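Local structure of CigR Protein (Salmonella enterica subsp. enterica serovar Typhimurium, 4EW5) at residues Y17-A20 with R21-V25; K47-P50 with P51-K55; K56-A60 with S61-Q65; V82-L86 with S87-V91. The protein is a putative inner membrane protein of unknown function, represented here by its C-terminal domain. All blocks are in the same frame, centred on the assembly; numbering follows the deposited sequence.

Contact 1. Residues Y17-A20 with R21-V25; sequences YAVA and RQLAV. With EDO (1,2-ethanediol), chain C.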
ATOM      1  N   TYR A  17       2.295  -4.323  -2.234  1.00 19.71           N
ATOM      2  CA  TYR A  17       2.873  -5.662  -2.497  1.00 20.30           C
ATOM      3  C   TYR A  17       3.079  -6.417  -1.165  1.00 19.92           C
ATOM      4  O   TYR A  17       2.724  -7.589  -1.076  1.00 20.55           O
ATOM      5  CB  TYR A  17       4.245  -5.563  -3.190  1.00 21.92           C
ATOM      6  CG  TYR A  17       4.890  -6.880  -3.278  1.00 22.99           C
ATOM      7  CD1 TYR A  17       4.462  -7.800  -4.234  1.00 24.70           C
ATOM      8  CD2 TYR A  17       5.885  -7.273  -2.373  1.00 25.45           C
ATOM      9  CE1 TYR A  17       5.000  -9.070  -4.281  1.00 26.31           C
ATOM     10  CE2 TYR A  17       6.469  -8.562  -2.443  1.00 26.97           C
ATOM     11  CZ  TYR A  17       5.975  -9.460  -3.381  1.00 26.87           C
ATOM     12  OH  TYR A  17       6.548 -10.704  -3.483  1.00 30.07           O
ATOM     13  N   ALA A  18       3.633  -5.764  -0.147  1.00 18.85           N
ATOM     14  CA  ALA A  18       3.986  -6.506   1.087  1.00 20.51           C
ATOM     15  C   ALA A  18       2.773  -7.136   1.722  1.00 19.84           C
ATOM     16  O   ALA A  18       2.840  -8.273   2.179  1.00 20.77           O
ATOM     17  CB  ALA A  18       4.720  -5.642   2.088  1.00 21.09           C
ATOM     18  N   VAL A  19       1.664  -6.405   1.767  1.00 20.41           N
ATOM     19  CA  VAL A  19       0.465  -6.972   2.434  1.00 20.58           C
ATOM     20  C   VAL A  19      -0.228  -8.042   1.549  1.00 18.79           C
ATOM     21  O   VAL A  19      -0.680  -9.085   2.045  1.00 17.95           O
ATOM     22  CB  VAL A  19      -0.545  -5.871   2.873  1.00 20.71           C
ATOM     23  CG1 VAL A  19      -1.187  -5.166   1.687  1.00 19.86           C
ATOM     24  CG2 VAL A  19      -1.594  -6.557   3.778  1.00 20.30           C
ATOM     25  N   ALA A  20      -0.202  -7.846   0.228  1.00 19.02           N
ATOM     26  CA  ALA A  20      -0.768  -8.823  -0.724  1.00 19.17           C
ATOM     27  C   ALA A  20       0.036 -10.102  -0.657  1.00 19.73           C
ATOM     28  O   ALA A  20      -0.548 -11.212  -0.692  1.00 19.09           O
ATOM     29  CB  ALA A  20      -0.865  -8.229  -2.179  1.00 18.74           C
ATOM     30  N   ARG A  21       1.368  -9.998  -0.531  1.00 20.12           N
ATOM     31  CA  ARG A  21       2.211 -11.165  -0.444  1.00 20.23           C
ATOM     32  C   ARG A  21       2.038 -11.855   0.905  1.00 20.62           C
ATOM     33  O   ARG A  21       2.061 -13.047   0.987  1.00 20.05           O
ATOM     34  CB  ARG A  21       3.675 -10.824  -0.704  1.00 21.43           C
ATOM     35  CG  ARG A  21       4.619 -11.997  -0.587  1.00 23.37           C
ATOM     36  CD  ARG A  21       4.416 -12.891  -1.831  1.00 23.69           C
ATOM     37  NE  ARG A  21       5.449 -13.897  -1.958  1.00 25.11           N
ATOM     38  CZ  ARG A  21       5.393 -14.965  -2.764  1.00 25.84           C
ATOM     39  NH1 ARG A  21       4.337 -15.220  -3.504  1.00 24.33           N
ATOM     40  NH2 ARG A  21       6.440 -15.785  -2.793  1.00 28.39           N
ATOM     41  N   GLN A  22       1.889 -11.095   1.977  1.00 21.83           N
ATOM     42  CA  GLN A  22       1.531 -11.707   3.278  1.00 21.64           C
ATOM     43  C   GLN A  22       0.247 -12.462   3.244  1.00 20.63           C
ATOM     44  O   GLN A  22       0.152 -13.555   3.811  1.00 21.87           O
ATOM     45  CB  GLN A  22       1.420 -10.638   4.351  1.00 23.73           C
ATOM     46  CG  GLN A  22       2.715 -10.013   4.675  1.00 25.67           C
ATOM     47  CD  GLN A  22       2.553  -8.749   5.522  1.00 29.49           C
ATOM     48  OE1 GLN A  22       1.490  -8.143   5.587  1.00 27.45           O
ATOM     49  NE2 GLN A  22       3.648  -8.335   6.105  1.00 30.31           N
ATOM     50  N   LEU A  23      -0.795 -11.903   2.593  1.00 19.98           N
ATOM     51  CA  LEU A  23      -2.055 -12.591   2.456  1.00 20.41           C
ATOM     52  C   LEU A  23      -1.871 -13.863   1.630  1.00 21.93           C
ATOM     53  O   LEU A  23      -2.316 -14.975   2.005  1.00 21.81           O
ATOM     54  CB  LEU A  23      -3.064 -11.648   1.781  1.00 20.64           C
ATOM     55  CG  LEU A  23      -3.642 -10.541   2.652  1.00 20.97           C
ATOM     56  CD1 LEU A  23      -4.255  -9.402   1.825  1.00 18.97           C
ATOM     57  CD2 LEU A  23      -4.680 -11.150   3.616  1.00 21.17           C
ATOM     58  N   ALA A  24      -1.330 -13.723   0.411  1.00 22.01           N
ATOM     59  CA  ALA A  24      -1.150 -14.948  -0.419  1.00 23.48           C
ATOM     60  C   ALA A  24      -0.424 -16.080   0.301  1.00 24.08           C
ATOM     61  O   ALA A  24      -0.919 -17.228   0.317  1.00 23.67           O
ATOM     62  CB  ALA A  24      -0.410 -14.582  -1.763  1.00 23.22           C
ATOM     63  N   VAL A  25       0.739 -15.785   0.911  1.00 24.54           N
ATOM     64  CA  VAL A  25       1.568 -16.804   1.488  1.00 24.94           C
ATOM     65  C   VAL A  25       0.852 -17.452   2.683  1.00 25.89           C
ATOM     66  O   VAL A  25       0.802 -18.650   2.799  1.00 25.41           O
ATOM     67  CB  VAL A  25       2.954 -16.275   1.939  1.00 26.15           C
ATOM     68  CG1 VAL A  25       3.691 -17.303   2.846  1.00 26.70           C
ATOM     69  CG2 VAL A  25       3.779 -15.831   0.706  1.00 25.94           C
TER
HETATM   70  C1  EDO C 501       8.296 -13.527  -0.452  1.00 33.79           C
HETATM   71  O1  EDO C 501       8.780 -14.933  -0.528  1.00 36.66           O
HETATM   72  C2  EDO C 501       8.568 -12.679  -1.725  1.00 37.68           C
HETATM   73  O2  EDO C 501       8.703 -11.210  -1.607  1.00 33.64           O
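Y17 and R21 stand one turn apart in helix 11-26 and pack as a CH-pi pair. R21 CB sits over one face of the Y17 ring, 4.1 Å from its centroid and shifted toward the rim. Both side chains leave the helix with CG anti to the backbone N (chi1 172° for Y17, 178° for R21), which sets them running side by side in the same direction. The guanidinium ends up only 22° from parallel with the ring, and R21 CD comes within 3.5 Å of Y17 OH.

At their polar ends a 1,2-ethanediol, probably left from crystallisation, spans the two. Y17 OH and ethanediol O2 share a hydrogen bond of 2.9 Å, with O2 close to the ring plane. R21 NH2 gives O1 a weak one of 3.4 Å. The guanidinium is held chiefly elsewhere, by the backbone oxygens of V98, D100 and L101 near the C-terminus.

Backbone bonds follow the regular i to i+4 pattern, from R21 N to Y17 O (2.8 Å) through A24 N to A20 O (2.9 Å). Apolar contact is thinner, with V19 CG2 lying 4.4 Å from L23 CD1.

Around the helix, A20 and A24 lie against the C-terminal loop at V98, and A24 also meets F99. V19 packs on V19 of the second subunit and Q22 on Q65 of that same subunit.

Contact 2. Residues K47-P50 with P51-K55; sequences KPLP and PGIAK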
ATOM      1  N   LYS A  47      -6.796  -0.564 -19.958  1.00 25.08           N
ATOM      2  CA  LYS A  47      -7.191  -1.418 -21.061  1.00 24.43           C
ATOM      3  C   LYS A  47      -7.711  -2.732 -20.488  1.00 23.42           C
ATOM      4  O   LYS A  47      -7.314  -3.131 -19.412  1.00 23.82           O
ATOM      5  CB  LYS A  47      -5.981  -1.695 -21.964  1.00 24.93           C
ATOM      6  CG  LYS A  47      -5.466  -0.456 -22.707  1.00 26.71           C
ATOM      7  CD  LYS A  47      -4.459  -0.907 -23.729  1.00 29.19           C
ATOM      8  CE  LYS A  47      -3.885   0.251 -24.534  1.00 32.86           C
ATOM      9  NZ  LYS A  47      -2.856  -0.141 -25.551  1.00 31.76           N
ATOM     10  N   PRO A  48      -8.546  -3.441 -21.243  1.00 24.44           N
ATOM     11  CA  PRO A  48      -9.086  -4.721 -20.778  1.00 24.32           C
ATOM     12  C   PRO A  48      -7.983  -5.767 -20.694  1.00 22.28           C
ATOM     13  O   PRO A  48      -6.964  -5.658 -21.341  1.00 20.66           O
ATOM     14  CB  PRO A  48     -10.043  -5.140 -21.867  1.00 25.45           C
ATOM     15  CG  PRO A  48      -9.970  -4.112 -22.917  1.00 29.10           C
ATOM     16  CD  PRO A  48      -9.131  -2.980 -22.518  1.00 27.12           C
ATOM     17  N   LEU A  49      -8.181  -6.756 -19.847  1.00 22.80           N
ATOM     18  CA  LEU A  49      -7.318  -7.898 -19.802  1.00 23.89           C
ATOM     19  C   LEU A  49      -7.313  -8.528 -21.203  1.00 24.25           C
ATOM     20  O   LEU A  49      -8.392  -8.596 -21.831  1.00 21.41           O
ATOM     21  CB  LEU A  49      -7.934  -8.882 -18.787  1.00 26.96           C
ATOM     22  CG  LEU A  49      -7.050  -9.979 -18.286  1.00 30.93           C
ATOM     23  CD1 LEU A  49      -5.893  -9.384 -17.452  1.00 30.43           C
ATOM     24  CD2 LEU A  49      -7.945 -10.888 -17.439  1.00 32.47           C
ATOM     25  N   PRO A  50      -6.153  -8.929 -21.729  1.00 23.17           N
ATOM     26  CA  PRO A  50      -6.157  -9.464 -23.108  1.00 23.82           C
ATOM     27  C   PRO A  50      -7.063 -10.670 -23.258  1.00 25.68           C
ATOM     28  O   PRO A  50      -7.260 -11.402 -22.279  1.00 24.25           O
ATOM     29  CB  PRO A  50      -4.752  -9.933 -23.295  1.00 24.92           C
ATOM     30  CG  PRO A  50      -3.918  -9.071 -22.395  1.00 25.46           C
ATOM     31  CD  PRO A  50      -4.789  -8.822 -21.203  1.00 25.22           C
ATOM     32  N   PRO A  51      -7.580 -10.893 -24.471  1.00 25.75           N
ATOM     33  CA  PRO A  51      -8.537 -11.995 -24.647  1.00 26.08           C
ATOM     34  C   PRO A  51      -7.844 -13.361 -24.430  1.00 27.62           C
ATOM     35  O   PRO A  51      -6.677 -13.542 -24.785  1.00 27.27           O
ATOM     36  CB  PRO A  51      -9.001 -11.838 -26.113  1.00 28.93           C
ATOM     37  CG  PRO A  51      -8.698 -10.391 -26.469  1.00 26.75           C
ATOM     38  CD  PRO A  51      -7.463 -10.051 -25.677  1.00 26.24           C
ATOM     39  N   GLY A  52      -8.598 -14.324 -23.910  1.00 25.92           N
ATOM     40  CA  GLY A  52      -8.040 -15.650 -23.719  1.00 28.76           C
ATOM     41  C   GLY A  52      -7.119 -15.744 -22.506  1.00 29.75           C
ATOM     42  O   GLY A  52      -6.468 -16.763 -22.317  1.00 32.90           O
ATOM     43  N   ILE A  53      -7.036 -14.720 -21.671  1.00 27.83           N
ATOM     44  CA  ILE A  53      -6.192 -14.773 -20.465  1.00 27.45           C
ATOM     45  C   ILE A  53      -7.171 -14.970 -19.301  1.00 27.64           C
ATOM     46  O   ILE A  53      -8.053 -14.165 -19.079  1.00 28.95           O
ATOM     47  CB  ILE A  53      -5.364 -13.482 -20.265  1.00 28.76           C
ATOM     48  CG1 ILE A  53      -4.303 -13.359 -21.338  1.00 26.27           C
ATOM     49  CG2 ILE A  53      -4.692 -13.355 -18.864  1.00 28.32           C
ATOM     50  CD1 ILE A  53      -3.314 -14.519 -21.442  1.00 29.25           C
ATOM     51  N   ALA A  54      -6.988 -16.058 -18.586  1.00 27.74           N
ATOM     52  CA  ALA A  54      -7.817 -16.364 -17.424  1.00 28.42           C
ATOM     53  C   ALA A  54      -7.706 -15.323 -16.286  1.00 26.63           C
ATOM     54  O   ALA A  54      -6.628 -14.809 -15.994  1.00 27.26           O
ATOM     55  CB  ALA A  54      -7.450 -17.763 -16.942  1.00 30.04           C
ATOM     56  N   LYS A  55      -8.824 -15.020 -15.632  1.00 27.11           N
ATOM     57  CA  LYS A  55      -8.796 -14.241 -14.405  1.00 29.94           C
ATOM     58  C   LYS A  55      -9.450 -15.091 -13.339  1.00 30.62           C
ATOM     59  O   LYS A  55     -10.621 -15.359 -13.428  1.00 30.62           O
ATOM     60  CB  LYS A  55      -9.542 -12.939 -14.519  1.00 30.02           C
ATOM     61  CG  LYS A  55     -10.880 -12.987 -15.189  1.00 34.01           C
ATOM     62  CD  LYS A  55     -11.428 -11.579 -15.389  1.00 40.50           C
ATOM     63  CE  LYS A  55     -12.784 -11.595 -16.045  1.00 41.44           C
ATOM     64  NZ  LYS A  55     -12.614 -11.728 -17.508  1.00 41.04           N
TER
HETATM   65  O   HOH W   1      -9.301 -12.268 -20.586  1.00 25.61           O
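P51 follows P50 directly, and the two rings abut, P50 CB lying 3.6 Å from P51 CD. Together they open a type II beta turn that runs from P50 to I53, with P51 as its first inner residue. G52 takes the second inner place with a positive phi of 77°, the backbone shape that a type II turn has there.

I53 closes the turn. Its N reaches back to P50 O in a long, weak hydrogen bond of 3.4 Å, bent to 141° at the hydrogen. A water reinforces this closure by donating to both P50 O (2.8 Å) and I53 O (2.7 Å), so both of its protons are spent tying the two sides of the turn together. In the I53 side chain CG2 stands anti to the backbone N and CG1 anti to the carbonyl carbon (chi1 -69°), which sends one branch to each neighbour: CG1 is 4.0 Å from P50 CB, and CG2 meets L49 CG at 4.2 Å, the isoleucine and leucine crossing at roughly a right angle. Beyond them, I53 also packs on L35, I39 and V77.

A54 directs its methyl away, and the next side chain returns to the contact. K55 lays its CB 3.9 Å from L49 CD2, so the start of the lysine chain covers one leucine methyl. L49 itself continues inward to I84 and V77 of the sheet.

The chemistry is mostly apolar. Neither proline has an N-H to give; within the turn, the bridging water and hydrocarbon packing add to the weak bond, while K47 and L49 bond through their backbones to V91 and A89.

Contact 3. Residues K56-A60 with S61-Q65; sequences KTVPA and SMLGQ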
ATOM      1  N   LYS A  56      -8.684 -15.501 -12.339  1.00 25.98           N
ATOM      2  CA  LYS A  56      -9.181 -16.480 -11.375  1.00 26.62           C
ATOM      3  C   LYS A  56      -9.657 -15.845 -10.113  1.00 25.05           C
ATOM      4  O   LYS A  56      -9.260 -14.757  -9.769  1.00 25.39           O
ATOM      5  CB  LYS A  56      -8.108 -17.557 -11.114  1.00 29.12           C
ATOM      6  CG  LYS A  56      -7.645 -18.227 -12.387  1.00 35.36           C
ATOM      7  CD  LYS A  56      -6.604 -19.292 -12.125  1.00 37.50           C
ATOM      8  CE  LYS A  56      -6.097 -19.847 -13.458  1.00 43.50           C
ATOM      9  NZ  LYS A  56      -5.544 -21.240 -13.348  1.00 46.17           N
ATOM     10  N   THR A  57     -10.540 -16.532  -9.414  1.00 25.62           N
ATOM     11  CA  THR A  57     -11.185 -15.947  -8.261  1.00 25.37           C
ATOM     12  C   THR A  57     -10.308 -15.881  -7.079  1.00 23.43           C
ATOM     13  O   THR A  57      -9.641 -16.854  -6.710  1.00 24.50           O
ATOM     14  CB  THR A  57     -12.470 -16.708  -7.913  1.00 28.26           C
ATOM     15  OG1 THR A  57     -13.412 -16.472  -8.984  1.00 29.42           O
ATOM     16  CG2 THR A  57     -13.109 -16.238  -6.613  1.00 27.42           C
ATOM     17  N   VAL A  58     -10.333 -14.756  -6.404  1.00 21.42           N
ATOM     18  CA  VAL A  58      -9.604 -14.602  -5.165  1.00 20.73           C
ATOM     19  C   VAL A  58     -10.539 -15.050  -4.046  1.00 22.47           C
ATOM     20  O   VAL A  58     -11.695 -14.598  -4.013  1.00 21.32           O
ATOM     21  CB  VAL A  58      -9.240 -13.078  -4.908  1.00 21.52           C
ATOM     22  CG1 VAL A  58      -8.703 -12.873  -3.471  1.00 19.47           C
ATOM     23  CG2 VAL A  58      -8.194 -12.614  -5.980  1.00 21.52           C
ATOM     24  N   PRO A  59     -10.066 -15.868  -3.105  1.00 23.24           N
ATOM     25  CA  PRO A  59     -10.961 -16.361  -2.044  1.00 25.73           C
ATOM     26  C   PRO A  59     -11.450 -15.246  -1.111  1.00 26.54           C
ATOM     27  O   PRO A  59     -10.729 -14.292  -0.861  1.00 24.66           O
ATOM     28  CB  PRO A  59     -10.084 -17.383  -1.267  1.00 26.04           C
ATOM     29  CG  PRO A  59      -8.701 -17.014  -1.612  1.00 25.59           C
ATOM     30  CD  PRO A  59      -8.730 -16.465  -2.987  1.00 24.06           C
ATOM     31  N   ALA A  60     -12.668 -15.431  -0.558  1.00 28.21           N
ATOM     32  CA  ALA A  60     -13.284 -14.482   0.370  1.00 29.04           C
ATOM     33  C   ALA A  60     -12.379 -14.127   1.506  1.00 28.96           C
ATOM     34  O   ALA A  60     -12.340 -12.954   1.921  1.00 31.04           O
ATOM     35  CB  ALA A  60     -14.634 -15.026   0.930  1.00 27.58           C
ATOM     36  N   SER A  61     -11.608 -15.076   2.008  1.00 30.02           N
ATOM     37  CA  SER A  61     -10.691 -14.772   3.100  1.00 31.13           C
ATOM     38  C   SER A  61      -9.744 -13.648   2.694  1.00 29.85           C
ATOM     39  O   SER A  61      -9.433 -12.765   3.514  1.00 30.79           O
ATOM     40  CB  SER A  61      -9.792 -15.970   3.486  1.00 32.14           C
ATOM     41  OG  SER A  61      -9.150 -16.463   2.293  1.00 34.83           O
HETATM   42  N   MSE A  62      -9.247 -13.659   1.469  1.00 24.61           N
HETATM   43  CA  MSE A  62      -8.360 -12.592   1.031  1.00 22.59           C
HETATM   44  C   MSE A  62      -9.090 -11.318   0.621  1.00 22.31           C
HETATM   45  O   MSE A  62      -8.590 -10.209   0.871  1.00 22.91           O
HETATM   46  CB  MSE A  62      -7.449 -13.096  -0.092  1.00 23.29           C
HETATM   47  CG  MSE A  62      -6.518 -12.085  -0.611  1.00 23.10           C
HETATM   48 SE   MSE A  62      -5.041 -13.075  -1.547  0.65 24.61          SE
HETATM   49  CE  MSE A  62      -3.991 -11.565  -1.992  1.00 19.35           C
ATOM     50  N   LEU A  63     -10.235 -11.430  -0.021  1.00 23.89           N
ATOM     51  CA  LEU A  63     -11.005 -10.282  -0.415  1.00 26.10           C
ATOM     52  C   LEU A  63     -11.473  -9.430   0.755  1.00 26.36           C
ATOM     53  O   LEU A  63     -11.630  -8.238   0.596  1.00 27.04           O
ATOM     54  CB  LEU A  63     -12.222 -10.688  -1.227  1.00 26.20           C
ATOM     55  CG  LEU A  63     -11.979 -11.089  -2.663  1.00 26.35           C
ATOM     56  CD1 LEU A  63     -13.311 -11.351  -3.376  1.00 26.34           C
ATOM     57  CD2 LEU A  63     -11.223 -10.015  -3.423  1.00 27.08           C
ATOM     58  N   GLY A  64     -11.677 -10.052   1.904  1.00 23.96           N
ATOM     59  CA  GLY A  64     -11.925  -9.338   3.128  1.00 25.77           C
ATOM     60  C   GLY A  64     -10.855  -8.368   3.581  1.00 26.57           C
ATOM     61  O   GLY A  64     -11.160  -7.482   4.415  1.00 27.92           O
ATOM     62  N   GLN A  65      -9.607  -8.529   3.060  1.00 22.04           N
ATOM     63  CA  GLN A  65      -8.436  -7.787   3.490  1.00 25.29           C
ATOM     64  C   GLN A  65      -7.842  -6.889   2.439  1.00 24.64           C
ATOM     65  O   GLN A  65      -6.751  -6.360   2.636  1.00 26.17           O
ATOM     66  CB  GLN A  65      -7.332  -8.795   3.962  1.00 26.26           C
ATOM     67  CG  GLN A  65      -7.919  -9.899   4.805  1.00 31.65           C
ATOM     68  CD  GLN A  65      -8.223  -9.371   6.151  1.00 36.89           C
ATOM     69  OE1 GLN A  65      -7.411  -8.615   6.704  1.00 44.05           O
ATOM     70  NE2 GLN A  65      -9.390  -9.725   6.696  1.00 40.56           N
TER
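V58 CG1 nestles against M62 and L63 where the chain turns from strand 56-57 into the short helix 60-63. It lies 3.6 Å from M62 CB and 3.8 Å from L63 CD2, and M62 SE (a selenomethionine) is 4.1 Å from V58 CG1. V58 holds this branch anti to its own backbone nitrogen (chi1 169°), which carries CG1 to the helix side. L63 CD1 adds a contact of 3.7 Å with V58 O.

These side chains are positioned by the first turn of helix. P59 O receives L63 N at 3.0 Å, the donor lying in the carbonyl plane and the bond fairly straight at 163°. M62 N also approaches P59 O, at 2.8 Å, but the strongly bent geometry makes that bond weak. One residue on, A60 O takes G64 N at 3.0 Å. Away from the valine, S61 OG rests 3.8 Å from P59 CB.

Further out, V58 packs on I76 and L81 of the sheet, and L63 on E73 and W74. The extended M62 chain touches L23 of helix 11-26, and also L27, L29 and L81, joining the short helix to the long one.

P59 occupies the N-cap position, its carbonyl starting the helical bonding pattern. The result is a short helix begun by a proline two residues after the weakly bonded strand 56-57, outermost in this chain's sheet, with V58 packed against M62 and L63.

Contact 4. Residues V82-L86 with S87-V91; sequences VLIAL and STAVV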
ATOM      1  N   VAL A  82      -4.726  -8.473  -9.547  1.00 19.77           N
ATOM      2  CA  VAL A  82      -5.169  -7.455 -10.527  1.00 19.26           C
ATOM      3  C   VAL A  82      -6.595  -7.043 -10.210  1.00 18.99           C
ATOM      4  O   VAL A  82      -7.467  -7.909 -10.058  1.00 19.54           O
ATOM      5  CB  VAL A  82      -5.082  -8.014 -11.966  1.00 21.67           C
ATOM      6  CG1 VAL A  82      -5.431  -6.883 -12.956  1.00 20.95           C
ATOM      7  CG2 VAL A  82      -3.692  -8.626 -12.240  1.00 21.37           C
ATOM      8  N   LEU A  83      -6.846  -5.743 -10.017  1.00 18.65           N
ATOM      9  CA  LEU A  83      -8.151  -5.249  -9.841  1.00 17.61           C
ATOM     10  C   LEU A  83      -8.693  -4.952 -11.260  1.00 21.13           C
ATOM     11  O   LEU A  83      -8.061  -4.202 -12.038  1.00 20.19           O
ATOM     12  CB  LEU A  83      -8.153  -3.924  -9.106  1.00 18.60           C
ATOM     13  CG  LEU A  83      -9.501  -3.301  -8.718  1.00 17.44           C
ATOM     14  CD1 LEU A  83     -10.265  -4.151  -7.679  1.00 17.03           C
ATOM     15  CD2 LEU A  83      -9.375  -1.885  -8.219  1.00 18.43           C
ATOM     16  N   ILE A  84      -9.909  -5.399 -11.506  1.00 20.36           N
ATOM     17  CA  ILE A  84     -10.460  -5.371 -12.867  1.00 23.48           C
ATOM     18  C   ILE A  84     -11.882  -4.852 -12.762  1.00 23.89           C
ATOM     19  O   ILE A  84     -12.635  -5.274 -11.860  1.00 26.93           O
ATOM     20  CB  ILE A  84     -10.425  -6.817 -13.427  1.00 26.89           C
ATOM     21  CG1 ILE A  84      -8.989  -7.205 -13.717  1.00 27.84           C
ATOM     22  CG2 ILE A  84     -11.191  -6.975 -14.701  1.00 30.20           C
ATOM     23  CD1 ILE A  84      -8.791  -8.674 -14.107  1.00 32.79           C
ATOM     24  N   ALA A  85     -12.238  -3.903 -13.627  1.00 22.20           N
ATOM     25  CA  ALA A  85     -13.613  -3.437 -13.725  1.00 24.66           C
ATOM     26  C   ALA A  85     -14.539  -4.556 -14.208  1.00 26.88           C
ATOM     27  O   ALA A  85     -14.248  -5.268 -15.197  1.00 28.23           O
ATOM     28  CB  ALA A  85     -13.713  -2.254 -14.689  1.00 26.74           C
ATOM     29  N   LEU A  86     -15.656  -4.716 -13.512  1.00 27.38           N
ATOM     30  CA  LEU A  86     -16.592  -5.730 -13.853  1.00 28.37           C
ATOM     31  C   LEU A  86     -17.148  -5.392 -15.214  1.00 29.69           C
ATOM     32  O   LEU A  86     -17.289  -4.241 -15.566  1.00 30.91           O
ATOM     33  CB  LEU A  86     -17.742  -5.822 -12.844  1.00 27.70           C
ATOM     34  CG  LEU A  86     -17.330  -6.428 -11.484  1.00 30.18           C
ATOM     35  CD1 LEU A  86     -18.591  -6.367 -10.581  1.00 32.62           C
ATOM     36  CD2 LEU A  86     -16.803  -7.854 -11.553  1.00 33.95           C
ATOM     37  N   SER A  87     -17.502  -6.403 -15.948  1.00 29.71           N
ATOM     38  CA  SER A  87     -18.097  -6.211 -17.267  1.00 31.92           C
ATOM     39  C   SER A  87     -17.046  -5.839 -18.325  1.00 30.74           C
ATOM     40  O   SER A  87     -16.893  -6.600 -19.288  1.00 33.54           O
ATOM     41  CB  SER A  87     -19.250  -5.213 -17.291  1.00 32.83           C
ATOM     42  OG  SER A  87     -19.848  -5.172 -18.607  1.00 32.40           O
ATOM     43  N   THR A  88     -16.344  -4.708 -18.204  1.00 25.98           N
ATOM     44  CA  THR A  88     -15.402  -4.305 -19.267  1.00 25.26           C
ATOM     45  C   THR A  88     -14.053  -4.987 -19.154  1.00 26.00           C
ATOM     46  O   THR A  88     -13.256  -5.004 -20.126  1.00 26.05           O
ATOM     47  CB  THR A  88     -15.143  -2.809 -19.201  1.00 24.96           C
ATOM     48  OG1 THR A  88     -14.615  -2.558 -17.886  1.00 27.63           O
ATOM     49  CG2 THR A  88     -16.387  -2.005 -19.351  1.00 28.17           C
ATOM     50  N   ALA A  89     -13.781  -5.540 -17.973  1.00 24.64           N
ATOM     51  CA  ALA A  89     -12.497  -6.278 -17.722  1.00 24.72           C
ATOM     52  C   ALA A  89     -11.295  -5.310 -17.832  1.00 22.71           C
ATOM     53  O   ALA A  89     -10.172  -5.747 -17.863  1.00 24.72           O
ATOM     54  CB  ALA A  89     -12.346  -7.482 -18.656  1.00 25.11           C
ATOM     55  N   VAL A  90     -11.551  -4.011 -17.713  1.00 21.55           N
ATOM     56  CA  VAL A  90     -10.502  -2.962 -17.719  1.00 22.02           C
ATOM     57  C   VAL A  90      -9.610  -3.083 -16.483  1.00 22.39           C
ATOM     58  O   VAL A  90     -10.091  -3.041 -15.352  1.00 23.34           O
ATOM     59  CB  VAL A  90     -11.027  -1.535 -17.812  1.00 21.53           C
ATOM     60  CG1 VAL A  90      -9.856  -0.547 -17.703  1.00 21.04           C
ATOM     61  CG2 VAL A  90     -11.817  -1.286 -19.142  1.00 23.96           C
ATOM     62  N   VAL A  91      -8.338  -3.248 -16.741  1.00 22.03           N
ATOM     63  CA  VAL A  91      -7.345  -3.412 -15.716  1.00 23.49           C
ATOM     64  C   VAL A  91      -7.173  -2.068 -15.012  1.00 23.12           C
ATOM     65  O   VAL A  91      -6.886  -1.045 -15.632  1.00 22.45           O
ATOM     66  CB  VAL A  91      -6.061  -3.997 -16.257  1.00 22.15           C
ATOM     67  CG1 VAL A  91      -4.948  -3.927 -15.217  1.00 21.96           C
ATOM     68  CG2 VAL A  91      -6.289  -5.437 -16.759  1.00 24.69           C
TER
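A85 joins the two sides of the hairpin with both its backbone polar atoms. Its N donates to V90 O at 2.9 Å in an almost straight bond, and its O accepts A89 N at 2.8 Å, short but clearly bent. V90 O also bonds T92 OG1, and in addition has a CA-H...O contact with I84 CA. Nearer the tip, T88 N turns back to L86 O at 2.8 Å. That bond is weak, but with S87 at phi 77° and psi -62° it defines a classic gamma turn centred on S87. T88 OG1 stands between its backbone N and carbonyl carbon (chi1 59°); it accepts a weak bond from V90 N and is 3.3 Å from A85 CB, so the hydroxyl lies between the A85 methyl and the V90 amide.

Packing continues from there. I84 CG2 presses on A89 CA at 3.4 Å, tighter than usual for two carbons, and I84 pairs with V91 as an antiparallel non-hydrogen-bonded pair. V82 CG1 meets V91 CG1 at 3.8 Å, and L49 also touches V91. A85 CB and V90 CB approach to 4.2 Å. L83 packs on Y72 and W74, and reaches P8 of the second subunit.

Residues 81-99 are predicted to form a membrane-spanning helix, yet in this crystal they contribute to a beta hairpin, strands 80-85 and 91-95 of an antiparallel sheet linked by a tight loop carrying a gamma turn.

Overall arrangement
The four contacts fall into two touching pairs. Contacts 1 and 3, centres 12 Å apart, meet where the short helix leans on helix 11-26: L23 CD2 is 3.6 Å from Q65 CB, and A20 O is 3.7 Å from M62 CE. Contacts 2 and 4, centres 9 Å apart, are joined by probable backbone hydrogen bonds, K47 O to V91 N at 2.9 Å and L49 N to A89 O at 3.0 Å. Contacts 3 and 4 do not touch but reach the same sheet. Contacts 2 and 3 adjoin in the sequence, with no other touch between them. Contacts 1 and 2 lie on opposite sides of the chain's centre, 23 Å apart between centres.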